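Local coordinates for penicillin-binding protein (Bacillus halodurans, PDB 3TG9) that probably binds penicillin and related beta-lactams as a member of the serine beta-lactamase and penicillin-binding protein family, at residues L97-E109 / F133-P145. Numbering follows the deposited sequence.
Sequences LTHTSGVPDYFDE and FLPLFQHAPMKFP
Gly102, Pro104 and Tyr106 meet 133-145 in a mainly apolar loop-to-loop contact within the helical part of this beta-lactamase-type fold, between helices 93-98 and 155-168. One backbone hydrogen bond crosses it: Lys143 N donates to Gly102 O at 2.6 Å, nearly straight at 169°. Beside it the Phe144 ring turns a face to Gly102, whose CA stands 3.5 Å from the ring centroid and nearly on the ring normal, a CH-pi contact. Phe144 CG sits between its own backbone N and carbonyl carbon (chi1 57°), which brings that face against the glycine. Pro104 packs on the type I beta turn Phe137-Ala140: its CB meets Ala140 CB at 3.5 Å, and its CG lies 3.2 Å from Phe137 O and 3.3 Å from Ala140 O. At the far end Phe133 turns an edge to one face of the Tyr106 ring, offset edge-to-face with centroids 5.5 Å apart and planes at 63°, while Phe107 CB backs the opposite face. Tyr106 OH hydrogen-bonds to Asp227, and Asp105, near a probable SxxK site, is gripped by the backbone of Asn154 and Ala155. Gly102 CA also makes a CA-H...O contact of 3.6 Å to Phe144 O; so close an approach of the two backbones depends on this positive-phi residue having no side chain.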
loop_
_atom_site.group_PDB
_atom_site.type_symbol
_atom_site.label_atom_id
_atom_site.label_comp_id
_atom_site.label_asym_id
_atom_site.label_seq_id
_atom_site.Cartn_x
_atom_site.Cartn_y
_atom_site.Cartn_z
ATOM N N LEU B 97 -16.777 -26.773 4.713
ATOM C CA LEU B 97 -15.535 -27.384 4.236
ATOM C C LEU B 97 -15.605 -27.844 2.785
ATOM O O LEU B 97 -14.576 -27.946 2.104
ATOM C CB LEU B 97 -15.166 -28.586 5.110
ATOM C CG LEU B 97 -14.581 -28.311 6.489
ATOM C CD1 LEU B 97 -14.695 -29.543 7.368
ATOM C CD2 LEU B 97 -13.132 -27.872 6.363
ATOM N N THR B 98 -16.813 -28.151 2.327
ATOM C CA THR B 98 -17.005 -28.685 0.988
ATOM C C THR B 98 -17.750 -27.718 0.077
ATOM O O THR B 98 -18.056 -28.053 -1.063
ATOM C CB THR B 98 -17.777 -30.020 1.026
ATOM O OG1 THR B 98 -19.028 -29.827 1.698
ATOM C CG2 THR B 98 -16.971 -31.089 1.758
ATOM N N HIS B 99 -18.038 -26.521 0.577
ATOM C CA HIS B 99 -18.713 -25.506 -0.226
ATOM C C HIS B 99 -20.128 -25.929 -0.575
ATOM O O HIS B 99 -20.580 -25.718 -1.700
ATOM C CB HIS B 99 -17.957 -25.240 -1.528
ATOM C CG HIS B 99 -16.602 -24.634 -1.331
ATOM N ND1 HIS B 99 -16.419 -23.332 -0.923
ATOM C CD2 HIS B 99 -15.363 -25.155 -1.505
ATOM C CE1 HIS B 99 -15.130 -23.074 -0.848
ATOM N NE2 HIS B 99 -14.464 -24.164 -1.192
ATOM N N THR B 100 -20.829 -26.523 0.381
ATOM C CA THR B 100 -22.214 -26.924 0.156
ATOM C C THR B 100 -23.147 -26.294 1.187
ATOM O O THR B 100 -24.287 -26.728 1.345
ATOM C CB THR B 100 -22.364 -28.459 0.193
ATOM O OG1 THR B 100 -21.815 -28.963 1.416
ATOM C CG2 THR B 100 -21.633 -29.102 -0.984
ATOM N N SER B 101 -22.659 -25.258 1.870
ATOM C CA SER B 101 -23.371 -24.645 2.991
ATOM C C SER B 101 -24.558 -23.777 2.591
ATOM O O SER B 101 -25.484 -23.587 3.379
ATOM C CB SER B 101 -22.412 -23.789 3.814
ATOM O OG SER B 101 -22.153 -22.561 3.153
ATOM N N GLY B 102 -24.510 -23.227 1.383
ATOM C CA GLY B 102 -25.546 -22.326 0.916
ATOM C C GLY B 102 -25.486 -20.902 1.451
ATOM O O GLY B 102 -26.304 -20.071 1.064
ATOM N N VAL B 103 -24.538 -20.610 2.339
ATOM C CA VAL B 103 -24.406 -19.255 2.885
ATOM C C VAL B 103 -24.199 -18.218 1.782
ATOM O O VAL B 103 -23.706 -18.547 0.701
ATOM C CB VAL B 103 -23.243 -19.142 3.904
ATOM C CG1 VAL B 103 -23.488 -20.052 5.088
ATOM C CG2 VAL B 103 -21.906 -19.459 3.244
ATOM N N PRO B 104 -24.585 -16.957 2.045
ATOM C CA PRO B 104 -24.277 -15.893 1.086
ATOM C C PRO B 104 -22.780 -15.608 1.119
ATOM O O PRO B 104 -22.144 -15.796 2.156
ATOM C CB PRO B 104 -25.047 -14.695 1.634
ATOM C CG PRO B 104 -25.142 -14.948 3.103
ATOM C CD PRO B 104 -25.208 -16.440 3.276
ATOM N N ASP B 105 -22.232 -15.168 -0.007
ATOM C CA ASP B 105 -20.805 -14.898 -0.137
ATOM C C ASP B 105 -20.626 -13.388 -0.228
ATOM O O ASP B 105 -21.556 -12.678 -0.608
ATOM C CB ASP B 105 -20.303 -15.557 -1.421
ATOM C CG ASP B 105 -18.805 -15.815 -1.414
ATOM O OD1 ASP B 105 -18.079 -15.193 -0.603
ATOM O OD2 ASP B 105 -18.368 -16.652 -2.236
ATOM N N TYR B 106 -19.448 -12.880 0.122
ATOM C CA TYR B 106 -19.169 -11.468 -0.126
ATOM C C TYR B 106 -18.522 -11.299 -1.501
ATOM O O TYR B 106 -18.399 -10.188 -2.012
ATOM C CB TYR B 106 -18.301 -10.865 0.981
ATOM C CG TYR B 106 -16.864 -11.350 1.012
ATOM C CD1 TYR B 106 -15.841 -10.592 0.452
ATOM C CD2 TYR B 106 -16.530 -12.555 1.613
ATOM C CE1 TYR B 106 -14.521 -11.022 0.483
ATOM C CE2 TYR B 106 -15.212 -12.995 1.649
ATOM C CZ TYR B 106 -14.215 -12.225 1.081
ATOM O OH TYR B 106 -12.911 -12.664 1.114
ATOM N N PHE B 107 -18.132 -12.422 -2.098
ATOM C CA PHE B 107 -17.478 -12.434 -3.405
ATOM C C PHE B 107 -17.781 -13.752 -4.113
ATOM O O PHE B 107 -17.032 -14.731 -3.997
ATOM C CB PHE B 107 -15.956 -12.230 -3.257
ATOM C CG PHE B 107 -15.234 -12.045 -4.570
ATOM C CD1 PHE B 107 -15.531 -10.973 -5.394
ATOM C CD2 PHE B 107 -14.248 -12.934 -4.973
ATOM C CE1 PHE B 107 -14.872 -10.801 -6.604
ATOM C CE2 PHE B 107 -13.585 -12.765 -6.183
ATOM C CZ PHE B 107 -13.900 -11.696 -6.995
ATOM N N ASP B 108 -18.897 -13.777 -4.832
ATOM C CA ASP B 108 -19.325 -14.966 -5.561
ATOM C C ASP B 108 -18.584 -15.044 -6.887
ATOM O O ASP B 108 -18.917 -14.336 -7.839
ATOM C CB ASP B 108 -20.831 -14.915 -5.802
ATOM C CG ASP B 108 -21.374 -16.198 -6.381
ATOM O OD1 ASP B 108 -22.572 -16.462 -6.170
ATOM O OD2 ASP B 108 -20.615 -16.940 -7.040
ATOM N N GLU B 109 -17.584 -15.916 -6.938
ATOM C CA GLU B 109 -16.676 -15.999 -8.077
ATOM C C GLU B 109 -17.340 -16.558 -9.331
ATOM O O GLU B 109 -16.766 -16.518 -10.420
ATOM C CB GLU B 109 -15.436 -16.822 -7.700
ATOM C CG GLU B 109 -14.706 -16.270 -6.469
ATOM C CD GLU B 109 -13.331 -16.894 -6.250
ATOM O OE1 GLU B 109 -12.902 -17.001 -5.077
ATOM O OE2 GLU B 109 -12.683 -17.279 -7.250
ATOM N N PHE B 133 -15.037 -9.229 8.140
ATOM C CA PHE B 133 -15.714 -9.650 6.919
ATOM C C PHE B 133 -17.207 -9.890 7.139
ATOM O O PHE B 133 -17.987 -9.839 6.192
ATOM C CB PHE B 133 -15.061 -10.910 6.341
ATOM C CG PHE B 133 -13.661 -10.690 5.814
ATOM C CD1 PHE B 133 -13.422 -10.646 4.447
ATOM C CD2 PHE B 133 -12.590 -10.537 6.682
ATOM C CE1 PHE B 133 -12.143 -10.454 3.954
ATOM C CE2 PHE B 133 -11.308 -10.336 6.196
ATOM C CZ PHE B 133 -11.085 -10.292 4.829
ATOM N N LEU B 134 -17.602 -10.156 8.381
ATOM C CA LEU B 134 -18.986 -10.548 8.682
ATOM C C LEU B 134 -20.057 -9.616 8.105
ATOM O O LEU B 134 -21.002 -10.084 7.458
ATOM C CB LEU B 134 -19.191 -10.703 10.191
ATOM C CG LEU B 134 -18.788 -12.055 10.765
ATOM C CD1 LEU B 134 -18.677 -11.963 12.280
ATOM C CD2 LEU B 134 -19.766 -13.163 10.321
ATOM N N PRO B 135 -19.918 -8.298 8.337
ATOM C CA PRO B 135 -20.934 -7.365 7.841
ATOM C C PRO B 135 -21.112 -7.460 6.331
ATOM O O PRO B 135 -22.185 -7.126 5.831
ATOM C CB PRO B 135 -20.358 -5.994 8.202
ATOM C CG PRO B 135 -19.446 -6.250 9.339
ATOM C CD PRO B 135 -18.844 -7.600 9.067
ATOM N N LEU B 136 -20.081 -7.915 5.623
ATOM C CA LEU B 136 -20.098 -7.962 4.158
ATOM C C LEU B 136 -21.029 -9.027 3.579
ATOM O O LEU B 136 -21.256 -9.060 2.365
ATOM C CB LEU B 136 -18.682 -8.183 3.605
ATOM C CG LEU B 136 -17.606 -7.162 3.983
ATOM C CD1 LEU B 136 -16.280 -7.512 3.325
ATOM C CD2 LEU B 136 -18.046 -5.748 3.603
ATOM N N PHE B 137 -21.563 -9.900 4.428
ATOM C CA PHE B 137 -22.404 -10.986 3.923
ATOM C C PHE B 137 -23.408 -11.553 4.928
ATOM O O PHE B 137 -24.396 -12.178 4.530
ATOM C CB PHE B 137 -21.523 -12.114 3.377
ATOM C CG PHE B 137 -20.734 -12.844 4.434
ATOM C CD1 PHE B 137 -21.221 -14.018 5.000
ATOM C CD2 PHE B 137 -19.492 -12.375 4.845
ATOM C CE1 PHE B 137 -20.487 -14.702 5.971
ATOM C CE2 PHE B 137 -18.750 -13.055 5.813
ATOM C CZ PHE B 137 -19.247 -14.216 6.375
ATOM N N GLN B 138 -23.157 -11.334 6.218
ATOM C CA GLN B 138 -23.905 -12.016 7.274
ATOM C C GLN B 138 -25.403 -11.733 7.241
ATOM O O GLN B 138 -26.189 -12.534 7.728
ATOM C CB GLN B 138 -23.339 -11.678 8.657
ATOM C CG GLN B 138 -23.826 -10.354 9.221
ATOM C CD GLN B 138 -23.140 -9.989 10.521
ATOM O OE1 GLN B 138 -22.579 -8.902 10.652
ATOM N NE2 GLN B 138 -23.178 -10.898 11.488
ATOM N N HIS B 139 -25.794 -10.599 6.667
ATOM C CA HIS B 139 -27.204 -10.201 6.634
ATOM C C HIS B 139 -27.891 -10.571 5.327
ATOM O O HIS B 139 -29.089 -10.319 5.151
ATOM C CB HIS B 139 -27.349 -8.697 6.861
ATOM C CG HIS B 139 -26.873 -8.238 8.203
ATOM N ND1 HIS B 139 -27.364 -8.757 9.383
ATOM C CD2 HIS B 139 -25.963 -7.298 8.553
ATOM C CE1 HIS B 139 -26.767 -8.163 10.402
ATOM N NE2 HIS B 139 -25.912 -7.275 9.927
ATOM N N ALA B 140 -27.136 -11.156 4.405
ATOM C CA ALA B 140 -27.699 -11.540 3.120
ATOM C C ALA B 140 -28.383 -12.904 3.232
ATOM O O ALA B 140 -28.035 -13.709 4.099
ATOM C CB ALA B 140 -26.619 -11.550 2.041
ATOM N N PRO B 141 -29.377 -13.154 2.364
ATOM C CA PRO B 141 -30.158 -14.393 2.370
ATOM C C PRO B 141 -29.350 -15.609 1.940
ATOM O O PRO B 141 -28.507 -15.523 1.043
ATOM C CB PRO B 141 -31.242 -14.109 1.324
ATOM C CG PRO B 141 -30.633 -13.061 0.447
ATOM C CD PRO B 141 -29.953 -12.176 1.427
ATOM N N MET B 142 -29.616 -16.743 2.574
ATOM C CA MET B 142 -28.974 -17.979 2.167
ATOM C C MET B 142 -29.287 -18.215 0.695
ATOM O O MET B 142 -30.334 -17.795 0.207
ATOM C CB MET B 142 -29.460 -19.143 3.021
ATOM C CG MET B 142 -28.348 -20.097 3.430
ATOM S SD MET B 142 -27.659 -19.722 5.055
ATOM C CE MET B 142 -27.625 -17.936 5.047
ATOM N N LYS B 143 -28.371 -18.856 -0.017
ATOM C CA LYS B 143 -28.537 -19.055 -1.451
ATOM C C LYS B 143 -29.300 -20.347 -1.720
ATOM O O LYS B 143 -29.962 -20.496 -2.747
ATOM C CB LYS B 143 -27.175 -19.071 -2.149
ATOM C CG LYS B 143 -26.295 -17.875 -1.794
ATOM C CD LYS B 143 -26.875 -16.557 -2.319
ATOM C CE LYS B 143 -26.914 -16.536 -3.848
ATOM N NZ LYS B 143 -27.491 -15.270 -4.395
ATOM N N PHE B 144 -29.208 -21.279 -0.780
ATOM C CA PHE B 144 -29.901 -22.549 -0.903
ATOM C C PHE B 144 -29.803 -23.345 0.392
ATOM O O PHE B 144 -29.030 -22.988 1.286
ATOM C CB PHE B 144 -29.366 -23.359 -2.094
ATOM C CG PHE B 144 -27.883 -23.621 -2.049
ATOM C CD1 PHE B 144 -27.372 -24.663 -1.295
ATOM C CD2 PHE B 144 -27.006 -22.842 -2.783
ATOM C CE1 PHE B 144 -26.008 -24.912 -1.261
ATOM C CE2 PHE B 144 -25.643 -23.085 -2.758
ATOM C CZ PHE B 144 -25.142 -24.121 -1.994
ATOM N N PRO B 145 -30.611 -24.411 0.505
ATOM C CA PRO B 145 -30.581 -25.332 1.644
ATOM C C PRO B 145 -29.186 -25.900 1.877
ATOM O O PRO B 145 -28.574 -26.404 0.935
ATOM C CB PRO B 145 -31.515 -26.459 1.197
ATOM C CG PRO B 145 -32.475 -25.800 0.284
ATOM C CD PRO B 145 -31.712 -24.723 -0.426
#